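Local coordinates for protein probable tRNA pseudouridine synthase D (Methanosarcina mazei, PDB 1Z2Z) that probably converts uridine to pseudouridine at position 13 of transfer RNAs, as a member of the TruD family of pseudouridine synthases, at residues G256-V270 and G370-K382. Residues are numbered along the deposited sequence; the frame is centred on the assembly and turned at random.
Sequences GSFRVLPQNLYRMFV and GFNIEKFPEMSSK
Arg-259 turns its guanidinium nearly upright over one face of the Phe-376 ring, NH1 lowermost, a cation-pi contact in which its CZ stands 4.4 Å from the ring centroid and the two planes are 81° apart. The same group reaches Glu-378 by its edge: NH2 makes a straight salt bridge of 2.7 Å to OE1, which it meets from above the carboxylate plane. OE2 of Glu-378 takes a weak hydrogen bond from Tyr-266 OH, so one carboxylate serves both Arg-259 and Tyr-266. The rings of Tyr-266 and Phe-376 touch rim to rim, with centroids 5.7 Å apart. Deeper in, selenomethionine Met-379 carries its CE to Phe-258 CB at 3.5 Å, its selenium above the Phe-258 ring, at a distance, in a Met-aromatic contact. With CG anti to the backbone N (chi1 -172°), the Met-379 chain runs inward past Tyr-266 O. Val-270 fits between this chain and Phe-371, whose edge lies 3.7 Å from Val-270 CG1 at CE2. On the flank, Arg-267 bends at chi3 (81°) to give NE to Glu-378 O at 2.9 Å and, weakly, NH2 to Ser-380 O. An alanine here would remove both donors and is likely to leave the carbonyls of Glu-378 and Ser-380 without these partners. The loop between helix 352-363 and strand 389-391, with its short 3-10 segment 377-379, thus packs on residues leading into helix 263-287, within the TRUD region and away from the predicted nucleophile.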
loop_
_atom_site.group_PDB
_atom_site.type_symbol
_atom_site.label_atom_id
_atom_site.label_comp_id
_atom_site.label_asym_id
_atom_site.label_seq_id
_atom_site.Cartn_x
_atom_site.Cartn_y
_atom_site.Cartn_z
ATOM N N GLY A 256 6.479 -22.685 16.770
ATOM C CA GLY A 256 7.484 -21.734 17.210
ATOM C C GLY A 256 8.459 -21.315 16.129
ATOM O O GLY A 256 9.431 -20.607 16.400
ATOM N N SER A 257 8.211 -21.746 14.898
ATOM C CA SER A 257 9.099 -21.381 13.802
ATOM C C SER A 257 8.983 -19.884 13.500
ATOM O O SER A 257 9.777 -19.343 12.745
ATOM C CB SER A 257 8.773 -22.196 12.548
ATOM O OG SER A 257 7.532 -21.805 11.999
ATOM N N PHE A 258 8.006 -19.218 14.111
ATOM C CA PHE A 258 7.799 -17.790 13.896
ATOM C C PHE A 258 8.535 -16.935 14.906
ATOM O O PHE A 258 8.654 -15.719 14.732
ATOM C CB PHE A 258 6.317 -17.456 13.982
ATOM C CG PHE A 258 5.512 -18.010 12.857
ATOM C CD1 PHE A 258 5.593 -17.452 11.587
ATOM C CD2 PHE A 258 4.663 -19.088 13.064
ATOM C CE1 PHE A 258 4.840 -17.960 10.539
ATOM C CE2 PHE A 258 3.906 -19.603 12.024
ATOM C CZ PHE A 258 3.992 -19.038 10.760
ATOM N N ARG A 259 9.014 -17.571 15.970
ATOM C CA ARG A 259 9.725 -16.872 17.040
ATOM C C ARG A 259 11.174 -16.564 16.671
ATOM O O ARG A 259 11.991 -16.235 17.532
ATOM C CB ARG A 259 9.675 -17.711 18.327
ATOM C CG ARG A 259 9.084 -16.974 19.530
ATOM C CD ARG A 259 8.831 -17.909 20.711
ATOM N NE ARG A 259 8.148 -17.247 21.825
ATOM C CZ ARG A 259 6.952 -16.661 21.745
ATOM N NH1 ARG A 259 6.289 -16.642 20.597
ATOM N NH2 ARG A 259 6.407 -16.101 22.821
ATOM N N VAL A 260 11.480 -16.661 15.382
ATOM C CA VAL A 260 12.823 -16.392 14.888
ATOM C C VAL A 260 12.863 -15.057 14.138
ATOM O O VAL A 260 13.926 -14.458 13.953
ATOM C CB VAL A 260 13.280 -17.534 13.962
ATOM C CG1 VAL A 260 13.554 -18.792 14.779
ATOM C CG2 VAL A 260 12.201 -17.824 12.943
ATOM N N LEU A 261 11.688 -14.600 13.721
ATOM C CA LEU A 261 11.535 -13.340 12.998
ATOM C C LEU A 261 11.135 -12.252 13.999
ATOM O O LEU A 261 10.343 -12.505 14.906
ATOM C CB LEU A 261 10.430 -13.482 11.945
ATOM C CG LEU A 261 10.358 -14.791 11.144
ATOM C CD1 LEU A 261 9.058 -14.840 10.354
ATOM C CD2 LEU A 261 11.560 -14.905 10.225
ATOM N N PRO A 262 11.660 -11.024 13.840
ATOM C CA PRO A 262 11.322 -9.933 14.760
ATOM C C PRO A 262 9.830 -9.641 14.733
ATOM O O PRO A 262 9.067 -10.392 14.134
ATOM C CB PRO A 262 12.154 -8.770 14.228
ATOM C CG PRO A 262 12.209 -9.047 12.759
ATOM C CD PRO A 262 12.494 -10.529 12.730
ATOM N N GLN A 263 9.420 -8.553 15.380
ATOM C CA GLN A 263 8.011 -8.143 15.425
ATOM C C GLN A 263 7.462 -7.650 14.081
ATOM O O GLN A 263 6.321 -7.188 14.009
ATOM C CB GLN A 263 7.826 -7.043 16.468
ATOM C CG GLN A 263 8.887 -5.934 16.436
ATOM C CD GLN A 263 8.856 -5.058 15.182
ATOM O OE1 GLN A 263 9.283 -5.470 14.100
ATOM N NE2 GLN A 263 8.353 -3.837 15.332
ATOM N N ASN A 264 8.280 -7.748 13.032
ATOM C CA ASN A 264 7.897 -7.312 11.689
ATOM C C ASN A 264 6.790 -8.223 11.180
ATOM O O ASN A 264 5.631 -8.078 11.575
ATOM C CB ASN A 264 9.104 -7.372 10.736
ATOM C CG ASN A 264 8.939 -6.473 9.503
ATOM O OD1 ASN A 264 9.730 -6.552 8.552
ATOM N ND2 ASN A 264 7.926 -5.611 9.524
ATOM N N LEU A 265 7.141 -9.166 10.309
ATOM C CA LEU A 265 6.147 -10.094 9.779
ATOM C C LEU A 265 5.411 -10.728 10.947
ATOM O O LEU A 265 4.260 -11.141 10.815
ATOM C CB LEU A 265 6.806 -11.191 8.932
ATOM C CG LEU A 265 7.238 -10.836 7.508
ATOM C CD1 LEU A 265 6.036 -10.344 6.711
ATOM C CD2 LEU A 265 8.324 -9.779 7.556
ATOM N N TYR A 266 6.094 -10.794 12.086
ATOM C CA TYR A 266 5.540 -11.367 13.309
ATOM C C TYR A 266 4.030 -11.155 13.377
ATOM O O TYR A 266 3.282 -12.057 13.746
ATOM C CB TYR A 266 6.214 -10.722 14.527
ATOM C CG TYR A 266 5.956 -11.441 15.828
ATOM C CD1 TYR A 266 6.236 -12.805 15.958
ATOM C CD2 TYR A 266 5.413 -10.766 16.926
ATOM C CE1 TYR A 266 5.973 -13.481 17.144
ATOM C CE2 TYR A 266 5.147 -11.433 18.119
ATOM C CZ TYR A 266 5.426 -12.789 18.221
ATOM O OH TYR A 266 5.140 -13.454 19.390
ATOM N N ARG A 267 3.585 -9.962 13.003
ATOM C CA ARG A 267 2.171 -9.663 13.032
ATOM C C ARG A 267 1.627 -9.230 11.665
ATOM O O ARG A 267 0.437 -8.938 11.532
ATOM C CB ARG A 267 1.896 -8.584 14.088
ATOM C CG ARG A 267 2.520 -8.882 15.450
ATOM C CD ARG A 267 2.031 -7.922 16.533
ATOM N NE ARG A 267 0.726 -8.306 17.058
ATOM C CZ ARG A 267 -0.372 -7.567 16.961
ATOM N NH1 ARG A 267 -0.334 -6.387 16.356
ATOM N NH2 ARG A 267 -1.514 -8.017 17.465
HETATM N N MSE A 268 2.486 -9.188 10.647
HETATM C CA MSE A 268 2.043 -8.793 9.306
HETATM C C MSE A 268 1.099 -9.833 8.714
HETATM O O MSE A 268 0.125 -9.497 8.041
HETATM C CB MSE A 268 3.230 -8.603 8.357
HETATM C CG MSE A 268 4.074 -7.360 8.617
HETATM SE SE MSE A 268 5.228 -6.935 7.080
HETATM C CE MSE A 268 4.543 -5.156 6.636
ATOM N N PHE A 269 1.386 -11.101 8.964
ATOM C CA PHE A 269 0.535 -12.149 8.445
ATOM C C PHE A 269 -0.916 -11.922 8.859
ATOM O O PHE A 269 -1.779 -11.726 8.003
ATOM C CB PHE A 269 1.022 -13.503 8.941
ATOM C CG PHE A 269 2.476 -13.732 8.693
ATOM C CD1 PHE A 269 3.333 -14.017 9.745
ATOM C CD2 PHE A 269 2.993 -13.679 7.406
ATOM C CE1 PHE A 269 4.689 -14.224 9.522
ATOM C CE2 PHE A 269 4.350 -13.886 7.175
ATOM C CZ PHE A 269 5.194 -14.170 8.233
ATOM N N VAL A 270 -1.186 -11.931 10.165
ATOM C CA VAL A 270 -2.553 -11.742 10.654
ATOM C C VAL A 270 -3.162 -10.445 10.109
ATOM O O VAL A 270 -4.331 -10.422 9.717
ATOM C CB VAL A 270 -2.626 -11.750 12.228
ATOM C CG1 VAL A 270 -4.035 -11.395 12.692
ATOM C CG2 VAL A 270 -2.255 -13.138 12.778
ATOM N N GLY A 370 -11.266 -16.651 16.926
ATOM C CA GLY A 370 -10.116 -17.257 16.285
ATOM C C GLY A 370 -8.918 -16.334 16.176
ATOM O O GLY A 370 -7.793 -16.809 16.006
ATOM N N PHE A 371 -9.151 -15.023 16.269
ATOM C CA PHE A 371 -8.071 -14.041 16.179
ATOM C C PHE A 371 -7.248 -13.953 17.452
ATOM O O PHE A 371 -6.660 -12.913 17.756
ATOM C CB PHE A 371 -8.605 -12.647 15.837
ATOM C CG PHE A 371 -8.710 -12.385 14.361
ATOM C CD1 PHE A 371 -9.896 -12.631 13.674
ATOM C CD2 PHE A 371 -7.617 -11.892 13.655
ATOM C CE1 PHE A 371 -9.994 -12.397 12.301
ATOM C CE2 PHE A 371 -7.702 -11.656 12.286
ATOM C CZ PHE A 371 -8.897 -11.905 11.607
ATOM N N ASN A 372 -7.211 -15.049 18.196
ATOM C CA ASN A 372 -6.440 -15.108 19.421
ATOM C C ASN A 372 -5.539 -16.329 19.366
ATOM O O ASN A 372 -5.771 -17.328 20.039
ATOM C CB ASN A 372 -7.367 -15.172 20.639
ATOM C CG ASN A 372 -8.065 -13.849 20.908
ATOM O OD1 ASN A 372 -8.885 -13.391 20.111
ATOM N ND2 ASN A 372 -7.731 -13.225 22.035
ATOM N N ILE A 373 -4.508 -16.238 18.543
ATOM C CA ILE A 373 -3.568 -17.331 18.386
ATOM C C ILE A 373 -3.113 -17.878 19.741
ATOM O O ILE A 373 -2.473 -17.168 20.512
ATOM C CB ILE A 373 -2.334 -16.865 17.585
ATOM C CG1 ILE A 373 -2.761 -16.378 16.197
ATOM C CG2 ILE A 373 -1.339 -18.004 17.454
ATOM C CD1 ILE A 373 -3.599 -15.115 16.198
ATOM N N GLU A 374 -3.449 -19.135 20.031
ATOM C CA GLU A 374 -3.049 -19.756 21.293
ATOM C C GLU A 374 -1.532 -19.922 21.336
ATOM O O GLU A 374 -0.877 -19.452 22.263
ATOM C CB GLU A 374 -3.716 -21.131 21.470
ATOM C CG GLU A 374 -5.240 -21.103 21.610
ATOM C CD GLU A 374 -5.846 -22.494 21.780
ATOM O OE1 GLU A 374 -5.693 -23.336 20.872
ATOM O OE2 GLU A 374 -6.482 -22.748 22.821
ATOM N N LYS A 375 -0.978 -20.587 20.327
ATOM C CA LYS A 375 0.462 -20.820 20.254
ATOM C C LYS A 375 1.226 -19.495 20.339
ATOM O O LYS A 375 2.224 -19.388 21.055
ATOM C CB LYS A 375 0.807 -21.531 18.943
ATOM C CG LYS A 375 -0.165 -22.638 18.562
ATOM C CD LYS A 375 -0.046 -23.833 19.480
ATOM C CE LYS A 375 1.296 -24.516 19.298
ATOM N NZ LYS A 375 1.411 -25.773 20.083
ATOM N N PHE A 376 0.750 -18.494 19.599
ATOM C CA PHE A 376 1.368 -17.169 19.583
ATOM C C PHE A 376 0.391 -16.048 19.902
ATOM O O PHE A 376 -0.082 -15.346 19.005
ATOM C CB PHE A 376 2.010 -16.874 18.228
ATOM C CG PHE A 376 3.439 -17.284 18.140
ATOM C CD1 PHE A 376 4.398 -16.405 17.655
ATOM C CD2 PHE A 376 3.832 -18.553 18.549
ATOM C CE1 PHE A 376 5.734 -16.781 17.580
ATOM C CE2 PHE A 376 5.165 -18.945 18.479
ATOM C CZ PHE A 376 6.120 -18.056 17.993
ATOM N N PRO A 377 0.091 -15.849 21.194
ATOM C CA PRO A 377 -0.841 -14.791 21.592
ATOM C C PRO A 377 -0.387 -13.413 21.117
ATOM O O PRO A 377 -1.185 -12.638 20.590
ATOM C CB PRO A 377 -0.859 -14.915 23.111
ATOM C CG PRO A 377 0.529 -15.397 23.420
ATOM C CD PRO A 377 0.733 -16.457 22.372
ATOM N N GLU A 378 0.898 -13.122 21.304
ATOM C CA GLU A 378 1.485 -11.840 20.906
ATOM C C GLU A 378 1.152 -11.580 19.441
ATOM O O GLU A 378 1.073 -10.435 18.987
ATOM C CB GLU A 378 3.014 -11.867 21.070
ATOM C CG GLU A 378 3.552 -12.779 22.181
ATOM C CD GLU A 378 3.570 -14.251 21.787
ATOM O OE1 GLU A 378 3.944 -15.099 22.626
ATOM O OE2 GLU A 378 3.212 -14.562 20.631
HETATM N N MSE A 379 0.954 -12.672 18.715
HETATM C CA MSE A 379 0.648 -12.631 17.301
HETATM C C MSE A 379 -0.836 -12.433 17.043
HETATM O O MSE A 379 -1.252 -12.232 15.901
HETATM C CB MSE A 379 1.114 -13.932 16.658
HETATM C CG MSE A 379 1.028 -13.966 15.153
HETATM SE SE MSE A 379 1.507 -15.714 14.530
HETATM C CE MSE A 379 3.433 -15.475 14.394
ATOM N N SER A 380 -1.637 -12.493 18.103
ATOM C CA SER A 380 -3.074 -12.324 17.948
ATOM C C SER A 380 -3.481 -10.876 18.136
ATOM O O SER A 380 -3.086 -10.210 19.093
ATOM C CB SER A 380 -3.845 -13.220 18.925
ATOM O OG SER A 380 -3.789 -12.732 20.249
ATOM N N SER A 381 -4.272 -10.396 17.193
ATOM C CA SER A 381 -4.748 -9.033 17.216
ATOM C C SER A 381 -6.211 -9.041 17.611
ATOM O O SER A 381 -6.888 -10.070 17.522
ATOM C CB SER A 381 -4.581 -8.398 15.832
ATOM O OG SER A 381 -5.091 -7.075 15.796
ATOM N N LYS A 382 -6.685 -7.880 18.046
ATOM C CA LYS A 382 -8.063 -7.711 18.458
ATOM C C LYS A 382 -8.895 -7.045 17.374
ATOM O O LYS A 382 -10.118 -7.001 17.472
ATOM C CB LYS A 382 -8.132 -6.901 19.761
ATOM C CG LYS A 382 -7.134 -5.730 19.889
ATOM C CD LYS A 382 -7.543 -4.473 19.117
ATOM C CE LYS A 382 -6.589 -3.319 19.419
ATOM N NZ LYS A 382 -6.863 -2.083 18.619
#